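Local coordinates for hypothetical protein Cgl3021 (PDB 2NSF) that probably catalyses the mycothiol-dependent, cis-to-trans isomerization of maleylpyruvate as a zinc-binding enzyme of Corynebacterium glutamicum, at residues A[44-49]-A[174-179]; A[78-83]-A[126-131]; A[209-214]-A[227-232]; A[94-99]-A[145-150]; A[84-89]-A[140-145]. All coordinates share one frame; numbering follows the deposited sequence.

Interaction 1 (A[44-49]-A[174-179]); sequences SRQLSL and AVATFG. With SO4 (sulfate ion), chain D.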
# COMPACT_ATOMS: atom_id res chain seq x y z
N SER A 44 12.81 -3.95 2.46
CA SER A 44 13.81 -5.01 2.57
C SER A 44 14.74 -4.81 3.76
O SER A 44 15.18 -5.79 4.38
CB SER A 44 14.61 -5.12 1.26
OG SER A 44 13.78 -5.57 0.20
N ARG A 45 15.06 -3.56 4.09
CA ARG A 45 15.91 -3.31 5.24
C ARG A 45 15.19 -3.76 6.52
O ARG A 45 15.82 -4.29 7.44
CB ARG A 45 16.27 -1.82 5.36
CG ARG A 45 17.41 -1.39 4.45
CD ARG A 45 17.91 0.01 4.80
NE ARG A 45 16.94 1.05 4.48
CZ ARG A 45 16.80 1.59 3.28
NH1 ARG A 45 17.57 1.20 2.27
NH2 ARG A 45 15.89 2.54 3.09
N GLN A 46 13.88 -3.56 6.57
CA GLN A 46 13.11 -3.97 7.73
C GLN A 46 13.03 -5.49 7.83
O GLN A 46 13.09 -6.05 8.92
CB GLN A 46 11.69 -3.38 7.68
CG GLN A 46 11.68 -1.86 7.57
CD GLN A 46 12.53 -1.20 8.64
OE1 GLN A 46 13.44 -0.43 8.34
NE2 GLN A 46 12.24 -1.50 9.90
N LEU A 47 12.89 -6.15 6.68
CA LEU A 47 12.82 -7.61 6.66
C LEU A 47 14.15 -8.18 7.14
O LEU A 47 14.20 -9.18 7.85
CB LEU A 47 12.52 -8.10 5.24
CG LEU A 47 12.44 -9.62 5.05
CD1 LEU A 47 11.42 -10.23 6.01
CD2 LEU A 47 12.08 -9.93 3.60
N SER A 48 15.24 -7.53 6.74
CA SER A 48 16.58 -7.96 7.13
C SER A 48 16.75 -7.87 8.64
O SER A 48 17.47 -8.67 9.24
CB SER A 48 17.64 -7.11 6.42
OG SER A 48 18.94 -7.56 6.73
N LEU A 49 16.10 -6.89 9.26
CA LEU A 49 16.20 -6.73 10.71
C LEU A 49 15.45 -7.81 11.47
O LEU A 49 15.84 -8.17 12.58
CB LEU A 49 15.68 -5.35 11.13
CG LEU A 49 16.55 -4.15 10.76
CD1 LEU A 49 15.85 -2.87 11.19
CD2 LEU A 49 17.91 -4.27 11.43
N ALA A 174 9.48 -3.71 12.81
CA ALA A 174 10.90 -3.51 13.09
C ALA A 174 11.03 -2.06 13.54
O ALA A 174 10.59 -1.72 14.63
CB ALA A 174 11.73 -3.78 11.84
N VAL A 175 11.61 -1.20 12.70
CA VAL A 175 11.76 0.21 13.08
C VAL A 175 11.14 1.21 12.11
O VAL A 175 11.20 2.42 12.35
CB VAL A 175 13.24 0.59 13.27
CG1 VAL A 175 13.87 -0.27 14.35
CG2 VAL A 175 14.00 0.47 11.96
N ALA A 176 10.53 0.74 11.03
CA ALA A 176 9.93 1.64 10.05
C ALA A 176 8.70 2.35 10.61
O ALA A 176 7.96 1.80 11.43
CB ALA A 176 9.56 0.87 8.78
N THR A 177 8.47 3.58 10.14
CA THR A 177 7.35 4.39 10.60
C THR A 177 6.66 5.08 9.42
O THR A 177 7.18 5.08 8.31
CB THR A 177 7.82 5.49 11.55
OG1 THR A 177 8.68 6.39 10.83
CG2 THR A 177 8.60 4.90 12.73
N PHE A 178 5.50 5.68 9.68
CA PHE A 178 4.81 6.42 8.63
C PHE A 178 5.60 7.70 8.35
O PHE A 178 5.54 8.26 7.25
CB PHE A 178 3.38 6.75 9.06
CG PHE A 178 2.40 5.64 8.81
CD1 PHE A 178 1.71 5.56 7.61
CD2 PHE A 178 2.23 4.62 9.75
CE1 PHE A 178 0.87 4.48 7.33
CE2 PHE A 178 1.39 3.54 9.49
CZ PHE A 178 0.70 3.47 8.27
N GLY A 179 6.36 8.14 9.35
CA GLY A 179 7.18 9.33 9.20
C GLY A 179 8.29 9.12 8.19
O GLY A 179 8.82 10.08 7.63
S SO4 D . 4.65 7.49 13.16
O1 SO4 D . 5.47 6.73 14.13
O2 SO4 D . 5.31 7.74 11.86
O3 SO4 D . 3.25 7.03 13.06
O4 SO4 D . 4.53 8.81 13.76

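Interaction 2 (A[78-83]-A[126-131]); sequences IALCNL and ARLDVA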
# COMPACT_ATOMS: atom_id res chain seq x y z
N ILE A 78 4.20 -10.44 -7.68
CA ILE A 78 3.86 -11.36 -8.75
C ILE A 78 2.57 -10.91 -9.45
O ILE A 78 2.47 -10.95 -10.67
CB ILE A 78 3.70 -12.79 -8.20
CG1 ILE A 78 5.07 -13.34 -7.79
CG2 ILE A 78 3.04 -13.69 -9.25
CD1 ILE A 78 5.01 -14.64 -6.99
N ALA A 79 1.59 -10.47 -8.66
CA ALA A 79 0.32 -10.02 -9.21
C ALA A 79 0.51 -8.80 -10.10
O ALA A 79 -0.16 -8.66 -11.14
CB ALA A 79 -0.67 -9.72 -8.09
N LEU A 80 1.42 -7.91 -9.71
CA LEU A 80 1.68 -6.72 -10.50
C LEU A 80 2.43 -7.08 -11.78
O LEU A 80 2.31 -6.39 -12.79
CB LEU A 80 2.47 -5.70 -9.67
CG LEU A 80 1.68 -5.13 -8.48
CD1 LEU A 80 2.54 -4.12 -7.74
CD2 LEU A 80 0.40 -4.46 -8.97
N CYS A 81 3.21 -8.16 -11.73
CA CYS A 81 3.92 -8.61 -12.92
C CYS A 81 2.88 -9.02 -13.96
O CYS A 81 3.05 -8.77 -15.15
CB CYS A 81 4.80 -9.82 -12.61
SG CYS A 81 6.37 -9.41 -11.85
N ASN A 82 1.80 -9.65 -13.50
CA ASN A 82 0.74 -10.08 -14.41
C ASN A 82 0.17 -8.89 -15.17
O ASN A 82 -0.02 -8.95 -16.38
CB ASN A 82 -0.38 -10.80 -13.66
CG ASN A 82 0.04 -12.17 -13.18
OD1 ASN A 82 0.95 -12.79 -13.74
ND2 ASN A 82 -0.64 -12.67 -12.15
N LEU A 83 -0.09 -7.80 -14.45
CA LEU A 83 -0.64 -6.60 -15.09
C LEU A 83 0.35 -6.03 -16.10
O LEU A 83 -0.06 -5.53 -17.15
CB LEU A 83 -0.99 -5.54 -14.04
CG LEU A 83 -2.09 -5.92 -13.03
CD1 LEU A 83 -2.40 -4.71 -12.16
CD2 LEU A 83 -3.34 -6.38 -13.76
N ALA A 126 12.91 -8.70 -7.79
CA ALA A 126 13.77 -8.62 -8.97
C ALA A 126 12.99 -8.79 -10.27
O ALA A 126 13.25 -8.09 -11.24
CB ALA A 126 14.88 -9.66 -8.87
N ARG A 127 12.04 -9.72 -10.29
CA ARG A 127 11.26 -9.97 -11.49
C ARG A 127 10.31 -8.83 -11.84
O ARG A 127 10.09 -8.55 -13.02
CB ARG A 127 10.49 -11.28 -11.34
CG ARG A 127 11.40 -12.50 -11.25
CD ARG A 127 12.02 -12.81 -12.61
NE ARG A 127 11.03 -13.34 -13.54
CZ ARG A 127 11.22 -13.53 -14.84
NH1 ARG A 127 12.39 -13.21 -15.39
NH2 ARG A 127 10.25 -14.03 -15.59
N LEU A 128 9.75 -8.18 -10.83
CA LEU A 128 8.85 -7.05 -11.08
C LEU A 128 9.66 -5.88 -11.63
O LEU A 128 9.22 -5.18 -12.54
CB LEU A 128 8.13 -6.64 -9.78
CG LEU A 128 7.29 -5.34 -9.82
CD1 LEU A 128 6.30 -5.38 -10.98
CD2 LEU A 128 6.57 -5.17 -8.49
N ASP A 129 10.86 -5.68 -11.10
CA ASP A 129 11.69 -4.59 -11.58
C ASP A 129 12.05 -4.80 -13.05
O ASP A 129 12.02 -3.86 -13.85
CB ASP A 129 12.96 -4.46 -10.75
CG ASP A 129 13.61 -3.10 -10.89
OD1 ASP A 129 13.00 -2.10 -10.46
OD2 ASP A 129 14.72 -3.03 -11.45
N VAL A 130 12.39 -6.04 -13.41
CA VAL A 130 12.72 -6.35 -14.80
C VAL A 130 11.51 -6.06 -15.67
O VAL A 130 11.63 -5.47 -16.74
CB VAL A 130 13.12 -7.84 -14.98
CG1 VAL A 130 13.21 -8.19 -16.47
CG2 VAL A 130 14.45 -8.11 -14.31
N ALA A 131 10.33 -6.47 -15.20
CA ALA A 131 9.10 -6.24 -15.94
C ALA A 131 8.94 -4.76 -16.24
O ALA A 131 8.60 -4.37 -17.36
CB ALA A 131 7.90 -6.75 -15.15

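Interaction 3 (A[209-214]-A[227-232]); sequences LDEPSS and VVSGSL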
# COMPACT_ATOMS: atom_id res chain seq x y z
N LEU A 209 -7.55 16.24 8.94
CA LEU A 209 -6.90 17.52 8.75
C LEU A 209 -5.40 17.43 8.92
O LEU A 209 -4.92 17.00 9.97
CB LEU A 209 -7.44 18.55 9.76
CG LEU A 209 -6.71 19.90 9.82
CD1 LEU A 209 -6.87 20.64 8.50
CD2 LEU A 209 -7.25 20.73 10.97
N ASP A 210 -4.67 17.78 7.87
CA ASP A 210 -3.22 17.83 7.92
C ASP A 210 -3.09 19.24 8.49
O ASP A 210 -3.16 20.22 7.76
CB ASP A 210 -2.63 17.80 6.51
CG ASP A 210 -1.13 18.05 6.49
OD1 ASP A 210 -0.58 18.53 7.51
OD2 ASP A 210 -0.50 17.79 5.45
N GLU A 211 -2.92 19.33 9.81
CA GLU A 211 -2.87 20.64 10.44
C GLU A 211 -1.73 21.55 9.99
O GLU A 211 -1.96 22.72 9.68
CB GLU A 211 -2.88 20.49 11.96
CG GLU A 211 -2.99 21.82 12.70
CD GLU A 211 -3.58 21.67 14.08
OE1 GLU A 211 -3.15 20.77 14.83
OE2 GLU A 211 -4.47 22.47 14.43
N PRO A 212 -0.50 21.03 9.93
CA PRO A 212 0.61 21.89 9.50
C PRO A 212 0.37 22.55 8.14
O PRO A 212 0.72 23.71 7.94
CB PRO A 212 1.80 20.93 9.48
CG PRO A 212 1.48 20.00 10.60
CD PRO A 212 0.01 19.71 10.34
N SER A 213 -0.22 21.82 7.19
CA SER A 213 -0.45 22.38 5.86
C SER A 213 -1.88 22.87 5.64
O SER A 213 -2.22 23.33 4.56
CB SER A 213 -0.11 21.34 4.79
OG SER A 213 -1.14 20.37 4.69
N SER A 214 -2.71 22.78 6.68
CA SER A 214 -4.10 23.20 6.59
C SER A 214 -4.81 22.57 5.40
O SER A 214 -5.50 23.25 4.65
CB SER A 214 -4.18 24.73 6.48
OG SER A 214 -5.53 25.17 6.61
N VAL A 227 -13.57 16.39 13.10
CA VAL A 227 -12.27 16.62 12.49
C VAL A 227 -11.17 15.91 13.26
O VAL A 227 -10.97 16.16 14.45
CB VAL A 227 -11.94 18.13 12.44
CG1 VAL A 227 -10.62 18.35 11.71
CG2 VAL A 227 -13.06 18.88 11.75
N VAL A 228 -10.48 15.00 12.58
CA VAL A 228 -9.37 14.26 13.17
C VAL A 228 -8.13 14.90 12.57
O VAL A 228 -7.91 14.81 11.36
CB VAL A 228 -9.43 12.77 12.80
CG1 VAL A 228 -8.17 12.05 13.29
CG2 VAL A 228 -10.67 12.14 13.42
N SER A 229 -7.33 15.54 13.41
CA SER A 229 -6.15 16.24 12.91
C SER A 229 -4.81 15.82 13.49
O SER A 229 -4.73 15.23 14.57
CB SER A 229 -6.34 17.75 13.12
OG SER A 229 -6.48 18.02 14.51
N GLY A 230 -3.76 16.15 12.76
CA GLY A 230 -2.40 15.84 13.17
C GLY A 230 -1.48 16.13 12.01
O GLY A 230 -1.86 16.84 11.08
N SER A 231 -0.26 15.60 12.05
CA SER A 231 0.66 15.81 10.94
C SER A 231 0.18 14.85 9.85
O SER A 231 -0.66 13.99 10.11
CB SER A 231 2.09 15.44 11.35
OG SER A 231 2.19 14.06 11.65
N LEU A 232 0.73 14.98 8.65
CA LEU A 232 0.32 14.11 7.56
C LEU A 232 0.58 12.64 7.89
O LEU A 232 -0.27 11.78 7.65
CB LEU A 232 1.07 14.50 6.28
CG LEU A 232 0.68 13.80 4.98
CD1 LEU A 232 -0.78 14.09 4.63
CD2 LEU A 232 1.60 14.27 3.86
O HOH W 1 1.97 17.65 8.02
O HOH W 2 -7.18 21.32 14.64

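Interaction 4 (A[94-99]-A[145-150]); sequences PMYVSP and LTAQGR. With SO4 (sulfate ion), chain B; SO4 (sulfate ion), chain C.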
# COMPACT_ATOMS: atom_id res chain seq x y z
N PRO A 94 -5.16 -11.09 -15.32
CA PRO A 94 -5.55 -10.49 -14.04
C PRO A 94 -4.51 -10.62 -12.93
O PRO A 94 -3.64 -11.49 -12.98
CB PRO A 94 -6.85 -11.21 -13.70
CG PRO A 94 -6.66 -12.55 -14.33
CD PRO A 94 -6.06 -12.20 -15.66
N MET A 95 -4.60 -9.74 -11.93
CA MET A 95 -3.67 -9.78 -10.81
C MET A 95 -3.65 -11.15 -10.15
O MET A 95 -2.59 -11.72 -9.93
CB MET A 95 -4.03 -8.71 -9.77
CG MET A 95 -3.48 -7.34 -10.09
SD MET A 95 -3.92 -6.14 -8.81
CE MET A 95 -2.72 -6.55 -7.52
N TYR A 96 -4.84 -11.66 -9.85
CA TYR A 96 -5.00 -12.96 -9.21
C TYR A 96 -6.02 -13.80 -9.96
O TYR A 96 -6.94 -13.26 -10.58
CB TYR A 96 -5.48 -12.80 -7.76
CG TYR A 96 -4.53 -12.02 -6.89
CD1 TYR A 96 -3.38 -12.61 -6.37
CD2 TYR A 96 -4.76 -10.67 -6.63
CE1 TYR A 96 -2.47 -11.88 -5.61
CE2 TYR A 96 -3.85 -9.93 -5.87
CZ TYR A 96 -2.72 -10.54 -5.37
OH TYR A 96 -1.82 -9.81 -4.62
N VAL A 97 -5.86 -15.12 -9.90
CA VAL A 97 -6.78 -16.02 -10.58
C VAL A 97 -8.17 -15.85 -9.98
O VAL A 97 -9.18 -15.84 -10.69
CB VAL A 97 -6.34 -17.50 -10.42
CG1 VAL A 97 -7.42 -18.42 -10.97
CG2 VAL A 97 -5.03 -17.72 -11.16
N SER A 98 -8.21 -15.69 -8.66
CA SER A 98 -9.46 -15.51 -7.93
C SER A 98 -9.17 -15.08 -6.50
O SER A 98 -8.03 -15.16 -6.04
CB SER A 98 -10.24 -16.83 -7.89
OG SER A 98 -9.56 -17.79 -7.09
N PRO A 99 -10.19 -14.59 -5.78
CA PRO A 99 -10.00 -14.15 -4.39
C PRO A 99 -9.53 -15.34 -3.56
O PRO A 99 -8.66 -15.21 -2.69
CB PRO A 99 -11.39 -13.68 -3.98
CG PRO A 99 -11.95 -13.16 -5.26
CD PRO A 99 -11.54 -14.23 -6.25
N LEU A 145 -6.89 -3.92 -15.17
CA LEU A 145 -7.83 -3.91 -14.06
C LEU A 145 -7.14 -4.29 -12.76
O LEU A 145 -6.36 -5.24 -12.73
CB LEU A 145 -8.98 -4.88 -14.34
CG LEU A 145 -10.29 -4.67 -13.58
CD1 LEU A 145 -10.93 -3.36 -14.04
CD2 LEU A 145 -11.23 -5.83 -13.83
N THR A 146 -7.42 -3.55 -11.69
CA THR A 146 -6.83 -3.85 -10.39
C THR A 146 -7.69 -4.94 -9.76
O THR A 146 -8.78 -5.24 -10.26
CB THR A 146 -6.84 -2.63 -9.44
OG1 THR A 146 -8.18 -2.38 -9.00
CG2 THR A 146 -6.30 -1.40 -10.14
N ALA A 147 -7.20 -5.53 -8.68
CA ALA A 147 -7.95 -6.59 -8.00
C ALA A 147 -9.24 -6.03 -7.42
O ALA A 147 -10.19 -6.77 -7.18
CB ALA A 147 -7.09 -7.21 -6.91
N GLN A 148 -9.27 -4.72 -7.20
CA GLN A 148 -10.45 -4.07 -6.64
C GLN A 148 -11.44 -3.62 -7.71
O GLN A 148 -12.44 -2.96 -7.42
CB GLN A 148 -10.04 -2.86 -5.78
CG GLN A 148 -9.42 -3.24 -4.44
CD GLN A 148 -10.38 -3.97 -3.52
OE1 GLN A 148 -10.91 -5.02 -3.88
NE2 GLN A 148 -10.62 -3.41 -2.34
N GLY A 149 -11.17 -3.98 -8.97
CA GLY A 149 -12.07 -3.63 -10.05
C GLY A 149 -11.88 -2.28 -10.71
O GLY A 149 -12.73 -1.85 -11.49
N ARG A 150 -10.77 -1.60 -10.42
CA ARG A 150 -10.53 -0.30 -11.02
C ARG A 150 -9.82 -0.41 -12.36
O ARG A 150 -8.92 -1.23 -12.55
CB ARG A 150 -9.72 0.58 -10.07
CG ARG A 150 -10.44 0.90 -8.77
CD ARG A 150 -9.55 1.71 -7.85
NE ARG A 150 -9.03 2.87 -8.54
CZ ARG A 150 -7.76 3.23 -8.62
NH1 ARG A 150 -6.80 2.52 -8.04
NH2 ARG A 150 -7.44 4.30 -9.32
S SO4 B . -6.90 -0.48 -5.93
O1 SO4 B . -7.88 -0.64 -7.02
O2 SO4 B . -5.92 -1.57 -5.98
O3 SO4 B . -7.61 -0.53 -4.64
O4 SO4 B . -6.20 0.80 -6.08
S SO4 C . -3.61 -6.95 -3.24
O1 SO4 C . -3.51 -7.11 -1.78
O2 SO4 C . -4.72 -7.79 -3.73
O3 SO4 C . -3.91 -5.53 -3.57
O4 SO4 C . -2.35 -7.34 -3.87
O HOH W 3 -6.62 -7.87 -12.33

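Interaction 5 (A[84-89]-A[140-145]); sequences MHWANT and WSHEVL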
# COMPACT_ATOMS: atom_id res chain seq x y z
N MET A 84 1.64 -6.09 -15.79
CA MET A 84 2.63 -5.57 -16.72
C MET A 84 2.72 -6.45 -17.96
O MET A 84 2.98 -5.96 -19.06
CB MET A 84 4.00 -5.44 -16.05
CG MET A 84 4.06 -4.40 -14.94
SD MET A 84 3.20 -2.85 -15.34
CE MET A 84 4.04 -2.34 -16.82
N HIS A 85 2.51 -7.76 -17.79
CA HIS A 85 2.55 -8.68 -18.93
C HIS A 85 1.34 -8.39 -19.81
O HIS A 85 1.43 -8.36 -21.04
CB HIS A 85 2.52 -10.13 -18.45
CG HIS A 85 2.46 -11.13 -19.57
ND1 HIS A 85 1.28 -11.62 -20.08
CD2 HIS A 85 3.45 -11.69 -20.31
CE1 HIS A 85 1.54 -12.45 -21.07
NE2 HIS A 85 2.85 -12.51 -21.24
N TRP A 86 0.20 -8.17 -19.17
CA TRP A 86 -1.05 -7.85 -19.85
C TRP A 86 -0.81 -6.58 -20.66
O TRP A 86 -1.17 -6.49 -21.84
CB TRP A 86 -2.13 -7.62 -18.79
CG TRP A 86 -3.50 -7.18 -19.27
CD1 TRP A 86 -3.85 -6.79 -20.54
CD2 TRP A 86 -4.67 -7.04 -18.47
NE1 TRP A 86 -5.18 -6.42 -20.56
CE2 TRP A 86 -5.70 -6.56 -19.31
CE3 TRP A 86 -4.96 -7.28 -17.11
CZ2 TRP A 86 -7.00 -6.32 -18.84
CZ3 TRP A 86 -6.24 -7.03 -16.65
CH2 TRP A 86 -7.24 -6.56 -17.51
N ALA A 87 -0.17 -5.60 -20.03
CA ALA A 87 0.12 -4.32 -20.67
C ALA A 87 1.05 -4.44 -21.87
O ALA A 87 0.79 -3.83 -22.92
CB ALA A 87 0.72 -3.36 -19.65
N ASN A 88 2.12 -5.21 -21.73
CA ASN A 88 3.09 -5.36 -22.81
C ASN A 88 2.68 -6.31 -23.94
O ASN A 88 3.16 -6.18 -25.06
CB ASN A 88 4.44 -5.81 -22.25
CG ASN A 88 5.13 -4.72 -21.45
OD1 ASN A 88 5.08 -4.71 -20.22
ND2 ASN A 88 5.78 -3.80 -22.15
N THR A 89 1.79 -7.25 -23.65
CA THR A 89 1.36 -8.21 -24.68
C THR A 89 -0.05 -7.92 -25.18
O THR A 89 -0.44 -8.39 -26.26
CB THR A 89 1.38 -9.65 -24.14
OG1 THR A 89 0.32 -9.83 -23.20
CG2 THR A 89 2.71 -9.95 -23.47
N TRP A 140 2.94 1.46 -20.99
CA TRP A 140 2.74 2.14 -19.72
C TRP A 140 1.33 2.73 -19.59
O TRP A 140 0.83 2.89 -18.48
CB TRP A 140 3.79 3.25 -19.53
CG TRP A 140 5.12 2.74 -19.04
CD1 TRP A 140 6.31 2.80 -19.71
CD2 TRP A 140 5.40 2.12 -17.78
NE1 TRP A 140 7.31 2.26 -18.94
CE2 TRP A 140 6.78 1.83 -17.75
CE3 TRP A 140 4.61 1.77 -16.68
CZ2 TRP A 140 7.40 1.21 -16.66
CZ3 TRP A 140 5.22 1.16 -15.58
CH2 TRP A 140 6.60 0.88 -15.58
N SER A 141 0.69 3.04 -20.71
CA SER A 141 -0.66 3.61 -20.67
C SER A 141 -1.76 2.61 -21.01
O SER A 141 -2.94 2.96 -21.07
CB SER A 141 -0.75 4.82 -21.60
OG SER A 141 -0.50 4.44 -22.94
N HIS A 142 -1.38 1.35 -21.22
CA HIS A 142 -2.35 0.31 -21.54
C HIS A 142 -3.28 0.11 -20.35
O HIS A 142 -2.83 0.04 -19.20
CB HIS A 142 -1.61 -0.99 -21.86
CG HIS A 142 -2.48 -2.05 -22.47
ND1 HIS A 142 -3.49 -2.68 -21.78
CD2 HIS A 142 -2.49 -2.58 -23.71
CE1 HIS A 142 -4.09 -3.55 -22.57
NE2 HIS A 142 -3.50 -3.51 -23.75
N GLU A 143 -4.58 0.02 -20.61
CA GLU A 143 -5.55 -0.16 -19.53
C GLU A 143 -5.58 -1.57 -18.98
O GLU A 143 -5.63 -2.55 -19.73
CB GLU A 143 -6.96 0.21 -19.99
CG GLU A 143 -7.13 1.65 -20.44
CD GLU A 143 -8.58 2.09 -20.40
OE1 GLU A 143 -9.46 1.26 -20.72
OE2 GLU A 143 -8.84 3.26 -20.05
N VAL A 144 -5.56 -1.67 -17.66
CA VAL A 144 -5.60 -2.94 -16.97
C VAL A 144 -6.57 -2.81 -15.80
O VAL A 144 -7.02 -1.70 -15.49
CB VAL A 144 -4.20 -3.33 -16.44
CG1 VAL A 144 -3.24 -3.52 -17.61
CG2 VAL A 144 -3.67 -2.25 -15.50
N LEU A 145 -6.89 -3.92 -15.17
CA LEU A 145 -7.83 -3.91 -14.06
C LEU A 145 -7.14 -4.29 -12.76
O LEU A 145 -6.36 -5.24 -12.73
CB LEU A 145 -8.98 -4.88 -14.34
CG LEU A 145 -10.29 -4.67 -13.58
CD1 LEU A 145 -10.93 -3.36 -14.04
CD2 LEU A 145 -11.23 -5.83 -13.83

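Interaction 1 (A[44-49]-A[174-179])
The backbones of Gln46 and Ala174 come together at one point, CA to CA 5.8 Å, where the last turns of helix 29-49 face a chain without regular structure. Gln46 carries most of the contact. Its side chain leaves the helix with CG beside the backbone N (chi1 -57°) and bends at chi2 (-52°), which tucks the amide end in close to the backbone of Val175 and Ala176. The methyl of Ala176 packs alongside the bend, its CB 3.7 Å from Gln46 CG. One turn further on, Leu49 CD1 meets Val175 CG2 at 3.9 Å, the two side chains crossing at about a right angle. Helix 29-49 belongs to the helical bundle of the N-terminal domain, whereas 174-179 is part of the linker leading from helix 156-171 to helix 183-199; the Gln46 side chain lies about 9 Å from that of the zinc ligand His168. Further along the linker, Phe178 packs on helix 232-239. Beside it a sulfate, probably from the crystallisation liquor, accepts a hydrogen bond through O2 from Gly179 N at 2.8 Å (N-H...O angle 134°), and Arg237 NE binds the same ion.

Interaction 2 (A[78-83]-A[126-131])
Helices 66-89 and 114-133 of the N-terminal bundle run side by side where Cys81 faces Leu128. Around this point their axes approach to 9.1 Å and their N-to-C directions differ by just 20°, so the pair is nearly parallel. The sulfur is the main contact group: with SG beside its own backbone N (chi1 -81°), it lies against the backbone of the other helix, SG to Leu128 CA 3.5 Å. It also meets the root of that side chain, SG to Leu128 CB 3.9 Å, and at the limit of contact it reaches the methyl of Ala131, one turn past Leu128, SG to Ala131 CB 4.5 Å. Leu128 answers from its own side. Its CG is turned away from the backbone N (chi1 172°), which carries CD1 back toward the first helix until it is 4.1 Å from Leu80 CB. No hydrogen bond passes between the two segments, so the evidence is for van der Waals contact alone. Leu80 also packs on Thr157, Met160 and Arg161 of helix 156-171, and Leu128 touches Arg161 as well; the Leu80 side chain is about 6 Å from that of the zinc ligand Glu164. Parallel second and third long helices need a long connection, here the chain from 90 to 113, consistent with the up-down-down-up four-helix bundle of DinB-like proteins.

Interaction 3 (A[209-214]-A[227-232])
Leu209 and Ser229 pair as parallel neighbours, CA to CA 4.4 Å, in the two central strands, 206-210 and 226-230, of the mixed four-stranded sheet of the C-terminal domain. Three backbone hydrogen bonds supply the evidence. Leu209 N gives to Val228 O at 2.8 Å and Leu209 O receives Gly230 N at 3.1 Å almost straight on (C=O...N angle 175°), so that one residue holds both neighbours of Ser229, the parallel ladder pattern. Glu211 N to Gly230 O, 3.0 Å, carries the ladder past the end of strand 206-210. Apolar contact gathers on the face bearing Leu209 and Ser229: Leu209 CB touches Val227 CG1 at 3.7 Å. Polar side-chain contacts follow where the strands give way to a type I turn, 211-214, and to helix 232-239, for which Ser231 is the N-cap. The Asp210 carboxylate joins these two ends. A water donates to Asp210 OD1 at 2.7 Å and accepts from Leu232 N, satisfying an amide of the first turn of the helix. On the other carboxylate oxygen, Ser213 OG donates to Asp210 OD2 at 2.8 Å from above the carboxylate plane, while Leu232 CB packs against OD2 at 3.7 Å.

Interaction 4 (A[94-99]-A[145-150])
Met95 extends at chi2 (-179°) and then bends at chi3 (78°), which lays SD against the turn at Ala147 and leaves CE pointing on toward a bound sulfate. That turn, type I from Thr146 to Gly149, closes the beta hairpin of strands 143-145 and 151-153. SD sits 3.3 Å from Ala147 N and is also in contact with the methyl. The same methyl meets the Tyr96 ring at its edge, Ala147 CB to Tyr96 CD2 4.2 Å. A water ties the backbones together, accepting from Met95 N at 2.8 Å and donating to Leu145 O. Tyr96, its side chain about 7 Å from the zinc, donates through OH to sulfate O4 at 2.6 Å, in the ring plane; Asn76 and Arg102 bind this ion, probably from the crystallisation liquor, consistent with an anion-binding place near the metal. A second such sulfate is held at the turn by Arg150 NH1, 2.7 Å from its O4, and by Thr146 OG1, which donates to its O1 at 2.7 Å while accepting from Arg150 N at 3.1 Å.

Interaction 5 (A[84-89]-A[140-145])
On the helix that sets Trp86 and Ala87 against His142, the carbonyl oxygen His85 O is gripped twice: Thr89 OG1 donates to it at 2.8 Å and Thr89 N at 2.9 Å, from opposite faces of its plane. The last turn of helix 66-89 is thus closed by both the backbone and a side chain. Across the contact there is no hydrogen bond, and flat groups do the work. Trp86 swings its indole away from its own backbone N (chi1 176°) and out against the strand. Val144 covers one face, its CA 4.0 Å from the centroid of the six-membered ring and 10° off the normal, a CH-pi contact. Further along, Trp86 CH2 lies 4.0 Å from Leu145 CB. The His142 imidazole is an oblique neighbour of the indole, and Ala87 CA stands over its face in a second CH-pi contact, 4.2 Å from the ring centroid. Donation from His142 ND1 to Glu143 O, 3.0 Å, restrains the rotation of this ring. Met84, bent at both chi2 and chi3, puts CE over a face of Trp140, 3.9 Å from CZ3, with SD obliquely beside the ring, a Met-aromatic contact. Strand 143-145 runs at 151° to the helix, 8.5 Å from its axis: a beta hairpin packed roughly antiparallel on the end of a bundle helix through aromatic side chains.

In the fold
From the N terminus, helix 29-49 opens the widest loop, closed by interaction 1 when the chain leaves helix 156-171 for the C-terminal domain. Interactions 2, 4 and 5 all fall within that span, and their segments alternate so that each crosses the other two. Interaction 2 pairs helices 66-89 and 114-133; interaction 5 uses the end of helix 66-89 and the hairpin strand 143-145; interaction 4 joins the loop after that helix to the hairpin turn. Interactions 4 and 5 share Leu145, and Asn82 probably hydrogen-bonds Met95, linking interactions 2 and 4. Interaction 3 follows in series, within the C-terminal sheet, its centre about 25 Å from that of interaction 1.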